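PDB 1YW4: succinylglutamate desuccinylase from Chromobacterium violaceum, which probably hydrolyses N-succinylglutamate to succinate and glutamate, the last step of arginine degradation by the AST pathway, using one zinc ion per subunit. Local coordinates for residues 49-54 with 234-239; 144-149 with 174-179; 197-202 with 210-215. All blocks are in the same frame, centred on the assembly; numbering follows the deposited sequence.

Contact 1 (49-54 with 234-239); sequences VLLSCG and GALRGL
This contact belongs to the alpha/beta core of the catalytic domain, where Val49 and Leu51 of strand 48-53 meet Leu239 and Leu236 of helix 230-241. Two separate tip-to-tip pairs of aliphatic side chains make up the whole interface. In the first, Val49 CG2 lies 3.7 Å from Leu239 CD2, and the same methyl is 4.1 Å from Leu239 CG, so one valine branch does all the touching. That branch stands beside the backbone N of Val49, because CG1 takes the position anti to that nitrogen (chi1 176°). In the second pair the match is looser and broader: Leu51 CD2 approaches Leu236 CD1 at 4.1 Å, while Leu51 CD1 comes equally near to both CG and CD2 of Leu236. Leu236 reaches the strand with CG between two staggered positions (chi1 -124°), which suggests some torsional strain.

No hydrogen bond crosses the gap. The backbones stay well apart, with 8.7 Å between Val49 CA and Leu239 CA and 9.4 Å between Leu51 CA and Leu236 CA, and the two segments together bury 149 Å². The alternation of the strand is plain in the direction of its side chains: Val49 and Leu51 point toward the helix, whereas Ser52 uses its OG on the other side for a hydrogen bond to Asp147. Met69 of helix 61-75 touches both Leu51 and Leu236, and Leu239 also packs on Leu144 and Tyr146 of the adjoining strand 143-151. The gap between strand and helix is thus filled from several directions by apolar groups. Such helix-on-sheet packing, with alternate strand residues meeting one side of a helix, is typical of the layered alpha/beta fold that the AspA/AstE family shares with zinc exopeptidases.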
loop_
_atom_site.group_PDB
_atom_site.type_symbol
_atom_site.label_atom_id
_atom_site.label_comp_id
_atom_site.label_asym_id
_atom_site.label_seq_id
_atom_site.Cartn_x
_atom_site.Cartn_y
_atom_site.Cartn_z
ATOM N N VAL A 49 15.531 -11.252 -25.980
ATOM C CA VAL A 49 16.131 -10.475 -24.911
ATOM C C VAL A 49 16.748 -9.172 -25.386
ATOM O O VAL A 49 17.520 -9.158 -26.333
ATOM C CB VAL A 49 17.195 -11.324 -24.174
ATOM C CG1 VAL A 49 17.909 -10.492 -23.124
ATOM C CG2 VAL A 49 16.515 -12.525 -23.513
ATOM N N LEU A 50 16.374 -8.073 -24.732
ATOM C CA LEU A 50 16.915 -6.756 -25.051
ATOM C C LEU A 50 17.748 -6.296 -23.861
ATOM O O LEU A 50 17.228 -6.161 -22.756
ATOM C CB LEU A 50 15.789 -5.745 -25.296
ATOM C CG LEU A 50 16.231 -4.278 -25.429
ATOM C CD1 LEU A 50 17.254 -4.164 -26.545
ATOM C CD2 LEU A 50 15.028 -3.377 -25.714
ATOM N N LEU A 51 19.041 -6.092 -24.075
ATOM C CA LEU A 51 19.909 -5.603 -23.014
ATOM C C LEU A 51 20.417 -4.231 -23.449
ATOM O O LEU A 51 21.083 -4.094 -24.476
ATOM C CB LEU A 51 21.109 -6.525 -22.798
ATOM C CG LEU A 51 20.864 -8.012 -22.477
ATOM C CD1 LEU A 51 22.218 -8.698 -22.271
ATOM C CD2 LEU A 51 19.999 -8.158 -21.235
ATOM N N SER A 52 20.085 -3.212 -22.677
ATOM C CA SER A 52 20.559 -1.885 -23.005
ATOM C C SER A 52 21.453 -1.429 -21.858
ATOM O O SER A 52 21.183 -1.717 -20.689
ATOM C CB SER A 52 19.381 -0.929 -23.221
ATOM O OG SER A 52 18.522 -0.884 -22.098
ATOM N N CYS A 53 22.549 -0.763 -22.202
ATOM C CA CYS A 53 23.486 -0.269 -21.202
ATOM C C CYS A 53 24.057 1.038 -21.704
ATOM O O CYS A 53 23.934 1.354 -22.884
ATOM C CB CYS A 53 24.617 -1.278 -20.976
ATOM S SG CYS A 53 25.545 -1.728 -22.453
ATOM N N GLY A 54 24.670 1.815 -20.819
ATOM C CA GLY A 54 25.226 3.071 -21.271
ATOM C C GLY A 54 24.175 4.110 -21.627
ATOM O O GLY A 54 24.454 5.006 -22.418
ATOM N N GLY A 234 26.214 -13.874 -14.226
ATOM C CA GLY A 234 25.880 -15.281 -14.358
ATOM C C GLY A 234 24.425 -15.484 -14.743
ATOM O O GLY A 234 24.101 -16.355 -15.553
ATOM N N ALA A 235 23.542 -14.675 -14.167
ATOM C CA ALA A 235 22.123 -14.783 -14.462
ATOM C C ALA A 235 21.854 -14.434 -15.924
ATOM O O ALA A 235 20.985 -15.025 -16.563
ATOM C CB ALA A 235 21.331 -13.870 -13.546
ATOM N N LEU A 236 22.615 -13.480 -16.453
ATOM C CA LEU A 236 22.461 -13.056 -17.843
ATOM C C LEU A 236 23.038 -14.113 -18.779
ATOM O O LEU A 236 22.398 -14.503 -19.757
ATOM C CB LEU A 236 23.164 -11.713 -18.061
ATOM C CG LEU A 236 22.356 -10.533 -18.611
ATOM C CD1 LEU A 236 20.937 -10.519 -18.070
ATOM C CD2 LEU A 236 23.093 -9.237 -18.255
ATOM N N ARG A 237 24.243 -14.581 -18.485
ATOM C CA ARG A 237 24.853 -15.613 -19.319
ATOM C C ARG A 237 23.972 -16.868 -19.318
ATOM O O ARG A 237 23.860 -17.563 -20.329
ATOM C CB ARG A 237 26.256 -15.956 -18.810
ATOM C CG ARG A 237 27.295 -14.875 -19.063
ATOM C CD ARG A 237 28.580 -15.165 -18.302
ATOM N NE ARG A 237 29.618 -14.174 -18.574
ATOM C CZ ARG A 237 30.482 -14.252 -19.581
ATOM N NH1 ARG A 237 30.447 -15.279 -20.418
ATOM N NH2 ARG A 237 31.378 -13.296 -19.761
ATOM N N GLY A 238 23.336 -17.144 -18.182
ATOM C CA GLY A 238 22.471 -18.311 -18.085
ATOM C C GLY A 238 21.195 -18.136 -18.885
ATOM O O GLY A 238 20.634 -19.097 -19.418
ATOM N N LEU A 239 20.726 -16.897 -18.968
ATOM C CA LEU A 239 19.520 -16.607 -19.723
ATOM C C LEU A 239 19.775 -16.797 -21.217
ATOM O O LEU A 239 19.001 -17.451 -21.910
ATOM C CB LEU A 239 19.057 -15.170 -19.449
ATOM C CG LEU A 239 17.909 -14.695 -20.334
ATOM C CD1 LEU A 239 16.721 -15.626 -20.156
ATOM C CD2 LEU A 239 17.530 -13.262 -19.983
#

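Contact 2 (144-149 with 174-179); sequences LHYDLH and REQLAW. With ZN (zinc ion), chain C.
Tyr146 and Trp179 come together from opposite directions: the tyrosine CG is anti to its carbonyl carbon, whereas the indole leaves the helix with CG anti to the backbone N (chi1 -173°). Gln176 bends at chi2 (-65°), which carries its amide to the edge of the tyrosine ring. Tyr146 OH donates to Gln176 OE1 at 2.6 Å, near the ring plane. The two rings form an offset stack, with the centroids of Tyr146 and the six-membered ring of Trp179 4.8 Å apart and their planes at 22°; Trp179 CZ3 rides 3.6 Å from Tyr146 CZ. A water donates to Tyr146 OH at 2.7 Å and accepts from Gln176 NE2 at 3.2 Å, resting over the Trp179 ring. The phenol oxygen is gripped twice. Leu144 CD2 adds an apolar flank 3.7 Å from Gln176 NE2. This is helix 174-181 packed on a central strand of the alpha/beta catalytic domain; that strand carries zinc ligand His149 near its C-terminal end. His149 ND1 binds zinc at 2.3 Å, alongside His56, Glu59 and a water. Its NE2 donates to Asp147 OD2 at 2.5 Å, in the ring plane but from above the carboxylate plane; with zinc, this holds the ring's rotation.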
loop_
_atom_site.group_PDB
_atom_site.type_symbol
_atom_site.label_atom_id
_atom_site.label_comp_id
_atom_site.label_asym_id
_atom_site.label_seq_id
_atom_site.Cartn_x
_atom_site.Cartn_y
_atom_site.Cartn_z
ATOM N N LEU A 144 11.839 -9.934 -23.087
ATOM C CA LEU A 144 12.531 -9.455 -21.896
ATOM C C LEU A 144 13.502 -8.307 -22.155
ATOM O O LEU A 144 14.335 -8.376 -23.054
ATOM C CB LEU A 144 13.290 -10.619 -21.255
ATOM C CG LEU A 144 12.484 -11.879 -20.929
ATOM C CD1 LEU A 144 13.435 -12.999 -20.510
ATOM C CD2 LEU A 144 11.490 -11.582 -19.828
ATOM N N HIS A 145 13.393 -7.268 -21.337
ATOM C CA HIS A 145 14.241 -6.092 -21.450
ATOM C C HIS A 145 14.837 -5.675 -20.110
ATOM O O HIS A 145 14.109 -5.375 -19.168
ATOM C CB HIS A 145 13.437 -4.925 -22.022
ATOM C CG HIS A 145 14.204 -3.642 -22.081
ATOM N ND1 HIS A 145 15.581 -3.598 -22.142
ATOM C CD2 HIS A 145 13.786 -2.356 -22.125
ATOM C CE1 HIS A 145 15.975 -2.340 -22.226
ATOM N NE2 HIS A 145 14.906 -1.567 -22.217
ATOM N N TYR A 146 16.160 -5.668 -20.027
ATOM C CA TYR A 146 16.829 -5.256 -18.808
ATOM C C TYR A 146 17.693 -4.071 -19.187
ATOM O O TYR A 146 18.620 -4.178 -19.998
ATOM C CB TYR A 146 17.694 -6.384 -18.244
ATOM C CG TYR A 146 16.908 -7.650 -17.995
ATOM C CD1 TYR A 146 15.946 -7.715 -16.983
ATOM C CD2 TYR A 146 17.085 -8.764 -18.813
ATOM C CE1 TYR A 146 15.173 -8.863 -16.796
ATOM C CE2 TYR A 146 16.325 -9.916 -18.638
ATOM C CZ TYR A 146 15.371 -9.959 -17.633
ATOM O OH TYR A 146 14.608 -11.094 -17.473
ATOM N N ASP A 147 17.326 -2.921 -18.639
ATOM C CA ASP A 147 18.062 -1.699 -18.881
ATOM C C ASP A 147 18.992 -1.624 -17.667
ATOM O O ASP A 147 18.549 -1.419 -16.538
ATOM C CB ASP A 147 17.099 -0.513 -18.950
ATOM C CG ASP A 147 17.804 0.774 -19.292
ATOM O OD1 ASP A 147 18.841 0.695 -19.996
ATOM O OD2 ASP A 147 17.324 1.848 -18.864
ATOM N N LEU A 148 20.280 -1.824 -17.927
ATOM C CA LEU A 148 21.323 -1.865 -16.903
ATOM C C LEU A 148 21.947 -0.519 -16.532
ATOM O O LEU A 148 22.465 0.184 -17.388
ATOM C CB LEU A 148 22.419 -2.827 -17.367
ATOM C CG LEU A 148 21.904 -4.108 -18.034
ATOM C CD1 LEU A 148 23.069 -5.052 -18.378
ATOM C CD2 LEU A 148 20.935 -4.798 -17.081
ATOM N N HIS A 149 21.923 -0.199 -15.238
ATOM C CA HIS A 149 22.452 1.057 -14.728
ATOM C C HIS A 149 23.311 0.870 -13.476
ATOM O O HIS A 149 23.301 -0.192 -12.850
ATOM C CB HIS A 149 21.289 1.994 -14.348
ATOM C CG HIS A 149 20.453 2.443 -15.508
ATOM N ND1 HIS A 149 20.455 3.742 -15.967
ATOM C CD2 HIS A 149 19.565 1.774 -16.283
ATOM C CE1 HIS A 149 19.606 3.858 -16.971
ATOM N NE2 HIS A 149 19.052 2.677 -17.183
ATOM N N ARG A 174 5.425 -12.167 -11.030
ATOM C CA ARG A 174 6.323 -12.609 -9.971
ATOM C C ARG A 174 7.364 -13.618 -10.432
ATOM O O ARG A 174 8.329 -13.892 -9.720
ATOM C CB ARG A 174 5.509 -13.166 -8.801
ATOM C CG ARG A 174 4.364 -14.071 -9.203
ATOM C CD ARG A 174 3.385 -14.177 -8.055
ATOM N NE ARG A 174 4.030 -14.691 -6.848
ATOM C CZ ARG A 174 3.657 -14.375 -5.613
ATOM N NH1 ARG A 174 2.643 -13.541 -5.421
ATOM N NH2 ARG A 174 4.292 -14.898 -4.570
ATOM N N GLU A 175 7.176 -14.163 -11.628
ATOM C CA GLU A 175 8.130 -15.120 -12.176
ATOM C C GLU A 175 9.436 -14.351 -12.437
ATOM O O GLU A 175 10.532 -14.872 -12.233
ATOM C CB GLU A 175 7.584 -15.707 -13.480
ATOM C CG GLU A 175 8.059 -17.117 -13.779
ATOM C CD GLU A 175 9.561 -17.220 -13.839
ATOM O OE1 GLU A 175 10.162 -16.585 -14.731
ATOM O OE2 GLU A 175 10.142 -17.935 -12.991
ATOM N N GLN A 176 9.307 -13.103 -12.882
ATOM C CA GLN A 176 10.473 -12.269 -13.149
ATOM C C GLN A 176 11.055 -11.738 -11.845
ATOM O O GLN A 176 12.268 -11.576 -11.716
ATOM C CB GLN A 176 10.104 -11.112 -14.078
ATOM C CG GLN A 176 10.104 -11.501 -15.549
ATOM C CD GLN A 176 11.491 -11.882 -16.039
ATOM O OE1 GLN A 176 12.414 -11.059 -16.028
ATOM N NE2 GLN A 176 11.650 -13.130 -16.467
ATOM N N LEU A 177 10.187 -11.463 -10.879
ATOM C CA LEU A 177 10.645 -10.982 -9.584
ATOM C C LEU A 177 11.519 -12.065 -8.973
ATOM O O LEU A 177 12.491 -11.779 -8.272
ATOM C CB LEU A 177 9.453 -10.693 -8.667
ATOM C CG LEU A 177 8.669 -9.426 -8.998
ATOM C CD1 LEU A 177 7.458 -9.297 -8.083
ATOM C CD2 LEU A 177 9.585 -8.225 -8.847
ATOM N N ALA A 178 11.174 -13.317 -9.253
ATOM C CA ALA A 178 11.932 -14.444 -8.732
ATOM C C ALA A 178 13.321 -14.455 -9.357
ATOM O O ALA A 178 14.329 -14.544 -8.653
ATOM C CB ALA A 178 11.205 -15.744 -9.038
ATOM N N TRP A 179 13.368 -14.352 -10.683
ATOM C CA TRP A 179 14.635 -14.347 -11.413
ATOM C C TRP A 179 15.523 -13.211 -10.920
ATOM O O TRP A 179 16.737 -13.365 -10.779
ATOM C CB TRP A 179 14.385 -14.155 -12.905
ATOM C CG TRP A 179 15.612 -14.302 -13.741
ATOM C CD1 TRP A 179 16.160 -15.466 -14.187
ATOM C CD2 TRP A 179 16.424 -13.247 -14.269
ATOM N NE1 TRP A 179 17.260 -15.206 -14.969
ATOM C CE2 TRP A 179 17.445 -13.850 -15.035
ATOM C CE3 TRP A 179 16.389 -11.849 -14.169
ATOM C CZ2 TRP A 179 18.424 -13.101 -15.706
ATOM C CZ3 TRP A 179 17.363 -11.105 -14.835
ATOM C CH2 TRP A 179 18.365 -11.736 -15.595
HETATM ZN ZN ZN C . 21.537 5.423 -14.767
HETATM O O HOH W 1 14.718 -13.728 -17.054
HETATM O O HOH W 2 21.538 5.193 -12.449
#

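Contact 3 (197-202 with 210-215); sequences TFSYFT and AFTLEL
Ser199 and Thr212 supply the direct polar link between helix 198-205 and strand 209-215: their hydroxyls, Ser199 OG and Thr212 OG1, are hydrogen-bonded at 2.8 Å, and the geometry is compatible with either as donor. Ser199 OG sits between its backbone N and carbonyl carbon (chi1 67°), and this turns it to the strand, while Thr212 OG1 lies beside its own backbone N.

A water doubles the link. It accepts from Ser199 N at 3.0 Å and lies 2.7 Å from Thr212 OG1, with which it is also hydrogen-bonded, so the threonine oxygen has two polar partners, the serine hydroxyl and the water. The backbone N of Ser199, in the first turn of the helix and thus without an intrahelical acceptor, is satisfied by the same water.

Van der Waals packing centres on Ala210, whose CB lies 3.3 Å from Ser199 O and 4.1 Å from Ser199 CB. The axes of segments 198-202 and 210-215 approach to 6.9 Å, consistent with such small side chains, at an angle of 171° that makes them almost antiparallel.

A capping bond marks the start of the helix. Thr197 is the N-cap residue, its OG1 accepting from Tyr200 N at 3.3 Å with an N-H...O angle of 143°.

Beyond the interface, Thr212 CG2 and Glu214 both touch His149, a zinc ligand; the side chain of Thr212 comes within about 6 Å of the zinc. A capped helix running back against the strand that carries Glu214, the probable active-site residue, fits the zinc-dependent active site of the AspA/AstE hydrolases.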
loop_
_atom_site.group_PDB
_atom_site.type_symbol
_atom_site.label_atom_id
_atom_site.label_comp_id
_atom_site.label_asym_id
_atom_site.label_seq_id
_atom_site.Cartn_x
_atom_site.Cartn_y
_atom_site.Cartn_z
ATOM N N THR A 197 11.158 6.664 -19.215
ATOM C CA THR A 197 12.308 5.767 -19.175
ATOM C C THR A 197 12.231 4.706 -20.263
ATOM O O THR A 197 11.164 4.413 -20.798
ATOM C CB THR A 197 12.395 5.052 -17.832
ATOM O OG1 THR A 197 11.182 4.329 -17.611
ATOM C CG2 THR A 197 12.600 6.049 -16.709
ATOM N N PHE A 198 13.374 4.126 -20.590
ATOM C CA PHE A 198 13.413 3.119 -21.625
ATOM C C PHE A 198 12.611 1.886 -21.205
ATOM O O PHE A 198 11.877 1.318 -22.014
ATOM C CB PHE A 198 14.871 2.749 -21.927
ATOM C CG PHE A 198 15.067 2.059 -23.253
ATOM C CD1 PHE A 198 14.077 2.107 -24.236
ATOM C CD2 PHE A 198 16.246 1.362 -23.521
ATOM C CE1 PHE A 198 14.255 1.471 -25.470
ATOM C CE2 PHE A 198 16.432 0.725 -24.750
ATOM C CZ PHE A 198 15.430 0.778 -25.727
ATOM N N SER A 199 12.731 1.480 -19.941
ATOM C CA SER A 199 12.002 0.301 -19.475
ATOM C C SER A 199 10.481 0.512 -19.487
ATOM O O SER A 199 9.716 -0.440 -19.649
ATOM C CB SER A 199 12.469 -0.126 -18.074
ATOM O OG SER A 199 12.124 0.825 -17.092
ATOM N N TYR A 200 10.034 1.749 -19.302
ATOM C CA TYR A 200 8.602 2.011 -19.345
ATOM C C TYR A 200 8.154 1.870 -20.804
ATOM O O TYR A 200 7.156 1.209 -21.093
ATOM C CB TYR A 200 8.281 3.424 -18.855
ATOM C CG TYR A 200 6.812 3.746 -18.985
ATOM C CD1 TYR A 200 5.871 3.085 -18.205
ATOM C CD2 TYR A 200 6.359 4.660 -19.936
ATOM C CE1 TYR A 200 4.517 3.316 -18.369
ATOM C CE2 TYR A 200 5.007 4.902 -20.110
ATOM C CZ TYR A 200 4.092 4.224 -19.323
ATOM O OH TYR A 200 2.749 4.444 -19.483
ATOM N N PHE A 201 8.906 2.490 -21.714
ATOM C CA PHE A 201 8.583 2.435 -23.141
ATOM C C PHE A 201 8.409 1.008 -23.643
ATOM O O PHE A 201 7.401 0.689 -24.279
ATOM C CB PHE A 201 9.667 3.124 -23.986
ATOM C CG PHE A 201 9.478 2.932 -25.471
ATOM C CD1 PHE A 201 8.467 3.614 -26.154
ATOM C CD2 PHE A 201 10.248 2.002 -26.169
ATOM C CE1 PHE A 201 8.221 3.367 -27.508
ATOM C CE2 PHE A 201 10.009 1.746 -27.524
ATOM C CZ PHE A 201 8.994 2.428 -28.193
ATOM N N THR A 202 9.379 0.138 -23.365
ATOM C CA THR A 202 9.275 -1.241 -23.846
ATOM C C THR A 202 8.148 -2.004 -23.156
ATOM O O THR A 202 7.416 -2.768 -23.794
ATOM C CB THR A 202 10.617 -2.010 -23.693
ATOM O OG1 THR A 202 11.059 -1.961 -22.335
ATOM C CG2 THR A 202 11.684 -1.394 -24.597
ATOM N N ALA A 210 9.854 -5.523 -18.905
ATOM C CA ALA A 210 11.024 -4.661 -18.846
ATOM C C ALA A 210 11.321 -4.130 -17.449
ATOM O O ALA A 210 10.409 -3.836 -16.678
ATOM C CB ALA A 210 10.829 -3.505 -19.818
ATOM N N PHE A 211 12.604 -4.005 -17.135
ATOM C CA PHE A 211 13.006 -3.498 -15.835
ATOM C C PHE A 211 14.250 -2.615 -15.946
ATOM O O PHE A 211 15.063 -2.780 -16.850
ATOM C CB PHE A 211 13.324 -4.658 -14.875
ATOM C CG PHE A 211 12.295 -5.761 -14.875
ATOM C CD1 PHE A 211 12.342 -6.774 -15.824
ATOM C CD2 PHE A 211 11.269 -5.773 -13.938
ATOM C CE1 PHE A 211 11.381 -7.786 -15.847
ATOM C CE2 PHE A 211 10.298 -6.784 -13.951
ATOM C CZ PHE A 211 10.361 -7.790 -14.911
ATOM N N THR A 212 14.376 -1.661 -15.031
ATOM C CA THR A 212 15.560 -0.816 -14.972
ATOM C C THR A 212 16.313 -1.484 -13.816
ATOM O O THR A 212 15.736 -1.683 -12.739
ATOM C CB THR A 212 15.228 0.647 -14.567
ATOM O OG1 THR A 212 14.418 1.265 -15.574
ATOM C CG2 THR A 212 16.507 1.450 -14.388
ATOM N N LEU A 213 17.569 -1.864 -14.040
ATOM C CA LEU A 213 18.367 -2.511 -12.997
ATOM C C LEU A 213 19.520 -1.638 -12.512
ATOM O O LEU A 213 20.399 -1.289 -13.283
ATOM C CB LEU A 213 18.950 -3.846 -13.491
ATOM C CG LEU A 213 17.977 -4.906 -14.025
ATOM C CD1 LEU A 213 18.724 -6.203 -14.339
ATOM C CD2 LEU A 213 16.891 -5.147 -13.014
ATOM N N GLU A 214 19.490 -1.272 -11.234
ATOM C CA GLU A 214 20.556 -0.480 -10.619
ATOM C C GLU A 214 21.428 -1.552 -9.985
ATOM O O GLU A 214 21.101 -2.069 -8.919
ATOM C CB GLU A 214 19.981 0.449 -9.548
ATOM C CG GLU A 214 19.212 1.647 -10.088
ATOM C CD GLU A 214 20.114 2.645 -10.805
ATOM O OE1 GLU A 214 21.289 2.771 -10.414
ATOM O OE2 GLU A 214 19.640 3.312 -11.744
ATOM N N LEU A 215 22.529 -1.886 -10.653
ATOM C CA LEU A 215 23.431 -2.947 -10.217
ATOM C C LEU A 215 24.567 -2.558 -9.276
ATOM O O LEU A 215 25.278 -3.431 -8.795
ATOM C CB LEU A 215 24.001 -3.633 -11.462
ATOM C CG LEU A 215 22.914 -4.168 -12.395
ATOM C CD1 LEU A 215 23.501 -4.563 -13.753
ATOM C CD2 LEU A 215 22.245 -5.348 -11.716
HETATM O O HOH W 3 14.922 2.356 -18.047
#

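The three contacts share the core of one catalytic domain. Strands 48-53, 143-151 and 209-215 are parallel neighbours in that order, and each contributes a segment to contacts 1, 2 and 3 respectively. Centres of contacts 1 and 2, and of 2 and 3, lie about 9 Å apart; those of 1 and 3 about 13 Å. Helices 230-241 and 174-181 pack on one face, where Trp179 touches Leu236, whereas helix 198-205 lies on the other, its Phe198 reaching Ser52. Along the chain, contact 2 closes before contact 3 opens, and contact 1 spans both. The layers thus sandwich the strands, whose ends bring His149 and Glu214 together near the zinc.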